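Local structure of lipopolysaccharide core heptose(I) kinase RfaP (Pseudomonas aeruginosa, 6DFL) at residues I82-E87 with T194-P199. The protein phosphorylates the first heptose of the lipopolysaccharide inner core, using ATP and magnesium, and also acts as a protein-tyrosine kinase. Numbering follows the deposited sequence.
Sequences IRRLHE and TRDATP
A surface salt-bridge network built on Arg84 joins the last turn of helix 76-87 to the loop that follows strand 193-194. Arg84 is its middle member, with Glu87 on its own helix and Asp196 on the loop as the acidic partners. The Arg84 side chain leaves the helix with CG anti to the backbone N (chi1 177°). It then bends at chi2 and chi3, which brings the guanidinium over Thr194. The methyl CG2 of Thr194 lies against one face of that group, 3.5 Å from Arg84 NH2 and offset toward the rim. The same methyl also meets the root of the chain, with Arg84 CB 3.9 Å from Thr194 CG2. At the guanidinium edge, Arg84 NH2 gives a weak hydrogen bond to the backbone oxygen Arg195 O, long at 3.4 Å but fairly straight at 160°. Asp196 OD1 makes a salt bridge with Arg84 NH2 at 3.5 Å. The oxygen lies well out of the guanidinium plane and no N-H points at it, so only the charges attract. On the helix side, Arg84 NH1 makes a salt bridge with Glu87 OE1 at 3.5 Å. The two acids probably help to balance the arginine charge. Val159 of strand 159-160 touches both Arg84 and Thr194. The CB of Arg195 points away from the helix; its NH2 hydrogen-bonds Gln193 OE1, and the side chain makes a cation-pi contact with Trp202. In this protein-kinase-like fold, the contact links an N-lobe helix to the loop before helix 200-212 of the mainly helical C-lobe, through a surface arginine-carboxylate network.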
ATOM      1  N   ILE A  82       9.643   2.243 -12.668  1.00 70.71           N
ATOM      2  CA  ILE A  82       8.692   1.483 -13.469  1.00 69.79           C
ATOM      3  C   ILE A  82       9.352   0.244 -14.037  1.00 69.66           C
ATOM      4  O   ILE A  82       8.763  -0.842 -14.051  1.00 73.29           O
ATOM      5  CB  ILE A  82       8.109   2.367 -14.579  1.00 73.18           C
ATOM      6  CG1 ILE A  82       7.236   3.462 -13.968  1.00 68.56           C
ATOM      7  CG2 ILE A  82       7.355   1.514 -15.598  1.00 71.12           C
ATOM      8  CD1 ILE A  82       6.581   4.291 -15.013  1.00 71.60           C
ATOM      9  N   ARG A  83      10.595   0.372 -14.491  1.00 68.15           N
ATOM     10  CA  ARG A  83      11.243  -0.781 -15.101  1.00 70.02           C
ATOM     11  C   ARG A  83      11.577  -1.840 -14.058  1.00 70.10           C
ATOM     12  O   ARG A  83      11.381  -3.034 -14.302  1.00 66.93           O
ATOM     13  CB  ARG A  83      12.481  -0.329 -15.868  1.00 70.99           C
ATOM     14  CG  ARG A  83      12.118   0.441 -17.139  1.00 69.32           C
ATOM     15  CD  ARG A  83      12.299  -0.389 -18.395  1.00 73.38           C
ATOM     16  NE  ARG A  83      13.675  -0.245 -18.864  1.00 78.41           N
ATOM     17  CZ  ARG A  83      14.126  -0.664 -20.042  1.00 78.79           C
ATOM     18  NH1 ARG A  83      13.299  -1.268 -20.894  1.00 79.97           N
ATOM     19  NH2 ARG A  83      15.403  -0.475 -20.368  1.00 74.38           N
ATOM     20  N   ARG A  84      12.061  -1.429 -12.882  1.00 69.55           N
ATOM     21  CA  ARG A  84      12.335  -2.413 -11.844  1.00 66.81           C
ATOM     22  C   ARG A  84      11.052  -3.059 -11.351  1.00 70.26           C
ATOM     23  O   ARG A  84      11.017  -4.276 -11.139  1.00 71.95           O
ATOM     24  CB  ARG A  84      13.095  -1.798 -10.669  1.00 63.85           C
ATOM     25  CG  ARG A  84      13.336  -2.794  -9.518  1.00 67.36           C
ATOM     26  CD  ARG A  84      14.613  -3.694  -9.723  1.00 62.85           C
ATOM     27  NE  ARG A  84      15.827  -2.914  -9.414  1.00 58.17           N
ATOM     28  CZ  ARG A  84      16.702  -2.526 -10.340  1.00 65.47           C
ATOM     29  NH1 ARG A  84      16.499  -2.907 -11.603  1.00 62.61           N
ATOM     30  NH2 ARG A  84      17.770  -1.774 -10.025  1.00 64.36           N
ATOM     31  N   LEU A  85       9.982  -2.280 -11.168  1.00 71.09           N
ATOM     32  CA  LEU A  85       8.745  -2.869 -10.660  1.00 69.22           C
ATOM     33  C   LEU A  85       8.166  -3.885 -11.631  1.00 68.52           C
ATOM     34  O   LEU A  85       7.532  -4.853 -11.202  1.00 72.16           O
ATOM     35  CB  LEU A  85       7.715  -1.791 -10.368  1.00 65.33           C
ATOM     36  CG  LEU A  85       7.989  -0.981  -9.115  1.00 67.47           C
ATOM     37  CD1 LEU A  85       6.756  -0.178  -8.761  1.00 70.73           C
ATOM     38  CD2 LEU A  85       8.414  -1.890  -7.976  1.00 67.15           C
ATOM     39  N   HIS A  86       8.351  -3.672 -12.937  1.00 64.99           N
ATOM     40  CA  HIS A  86       7.902  -4.653 -13.914  1.00 67.46           C
ATOM     41  C   HIS A  86       8.711  -5.943 -13.799  1.00 71.15           C
ATOM     42  O   HIS A  86       8.141  -7.039 -13.791  1.00 70.17           O
ATOM     43  CB  HIS A  86       7.994  -4.064 -15.323  1.00 68.95           C
ATOM     44  CG  HIS A  86       6.832  -3.175 -15.684  1.00 75.71           C
ATOM     45  ND1 HIS A  86       5.850  -3.557 -16.574  1.00 77.72           N
ATOM     46  CD2 HIS A  86       6.494  -1.928 -15.272  1.00 73.79           C
ATOM     47  CE1 HIS A  86       4.961  -2.587 -16.695  1.00 74.45           C
ATOM     48  NE2 HIS A  86       5.327  -1.588 -15.911  1.00 76.93           N
ATOM     49  N   GLU A  87      10.036  -5.831 -13.688  1.00 70.01           N
ATOM     50  CA  GLU A  87      10.861  -7.003 -13.415  1.00 71.55           C
ATOM     51  C   GLU A  87      10.348  -7.761 -12.199  1.00 71.62           C
ATOM     52  O   GLU A  87      10.206  -8.990 -12.235  1.00 76.75           O
ATOM     53  CB  GLU A  87      12.321  -6.585 -13.213  1.00 70.43           C
ATOM     54  CG  GLU A  87      12.996  -6.007 -14.459  1.00 71.27           C
ATOM     55  CD  GLU A  87      14.305  -5.308 -14.158  1.00 74.54           C
ATOM     56  OE1 GLU A  87      14.996  -5.689 -13.167  1.00 69.69           O
ATOM     57  OE2 GLU A  87      14.636  -4.350 -14.907  1.00 74.78           O
ATOM     58  N   THR A 194      15.699   3.958  -7.307  1.00 66.70           N
ATOM     59  CA  THR A 194      15.892   2.577  -7.695  1.00 63.64           C
ATOM     60  C   THR A 194      17.334   2.190  -7.454  1.00 71.53           C
ATOM     61  O   THR A 194      18.247   2.799  -8.033  1.00 65.58           O
ATOM     62  CB  THR A 194      15.549   2.384  -9.159  1.00 60.89           C
ATOM     63  OG1 THR A 194      14.246   2.913  -9.393  1.00 73.33           O
ATOM     64  CG2 THR A 194      15.621   0.914  -9.547  1.00 63.33           C
ATOM     65  N   ARG A 195      17.528   1.163  -6.627  1.00 64.58           N
ATOM     66  CA  ARG A 195      18.845   0.646  -6.311  1.00 68.73           C
ATOM     67  C   ARG A 195      18.793  -0.859  -6.393  1.00 69.30           C
ATOM     68  O   ARG A 195      17.746  -1.453  -6.683  1.00 66.84           O
ATOM     69  CB  ARG A 195      19.300   1.096  -4.922  1.00 69.38           C
ATOM     70  CG  ARG A 195      19.267   2.584  -4.690  1.00 68.43           C
ATOM     71  CD  ARG A 195      19.478   2.855  -3.225  1.00 69.38           C
ATOM     72  NE  ARG A 195      19.641   4.279  -2.965  1.00 71.85           N
ATOM     73  CZ  ARG A 195      18.672   5.088  -2.542  1.00 67.84           C
ATOM     74  NH1 ARG A 195      17.453   4.615  -2.327  1.00 66.15           N
ATOM     75  NH2 ARG A 195      18.939   6.377  -2.329  1.00 66.99           N
ATOM     76  N   ASP A 196      19.920  -1.490  -6.109  1.00 71.89           N
ATOM     77  CA  ASP A 196      19.820  -2.932  -5.986  1.00 71.99           C
ATOM     78  C   ASP A 196      19.299  -3.340  -4.620  1.00 68.88           C
ATOM     79  O   ASP A 196      18.638  -4.373  -4.518  1.00 70.11           O
ATOM     80  CB  ASP A 196      21.153  -3.599  -6.307  1.00 77.84           C
ATOM     81  CG  ASP A 196      21.319  -3.857  -7.813  1.00 84.85           C
ATOM     82  OD1 ASP A 196      20.304  -3.784  -8.576  1.00 75.47           O
ATOM     83  OD2 ASP A 196      22.469  -4.151  -8.230  1.00 88.00           O
ATOM     84  N   ALA A 197      19.510  -2.515  -3.593  1.00 68.82           N
ATOM     85  CA  ALA A 197      18.898  -2.717  -2.287  1.00 66.54           C
ATOM     86  C   ALA A 197      18.460  -1.375  -1.729  1.00 69.72           C
ATOM     87  O   ALA A 197      19.238  -0.421  -1.732  1.00 72.51           O
ATOM     88  CB  ALA A 197      19.862  -3.380  -1.300  1.00 67.44           C
ATOM     89  N   THR A 198      17.253  -1.329  -1.204  1.00 71.52           N
ATOM     90  CA  THR A 198      16.648  -0.157  -0.589  1.00 67.43           C
ATOM     91  C   THR A 198      17.156   0.055   0.830  1.00 72.67           C
ATOM     92  O   THR A 198      16.833  -0.738   1.724  1.00 76.07           O
ATOM     93  CB  THR A 198      15.132  -0.315  -0.572  1.00 65.97           C
ATOM     94  OG1 THR A 198      14.714  -0.790  -1.863  1.00 62.02           O
ATOM     95  CG2 THR A 198      14.470   1.007  -0.240  1.00 68.42           C
ATOM     96  N   PRO A 199      17.927   1.110   1.075  1.00 71.20           N
ATOM     97  CA  PRO A 199      18.421   1.367   2.429  1.00 71.19           C
ATOM     98  C   PRO A 199      17.273   1.445   3.418  1.00 76.13           C
ATOM     99  O   PRO A 199      16.157   1.841   3.077  1.00 76.64           O
ATOM    100  CB  PRO A 199      19.131   2.718   2.300  1.00 68.56           C
ATOM    101  CG  PRO A 199      19.465   2.832   0.860  1.00 70.71           C
ATOM    102  CD  PRO A 199      18.370   2.133   0.112  1.00 69.41           C
TER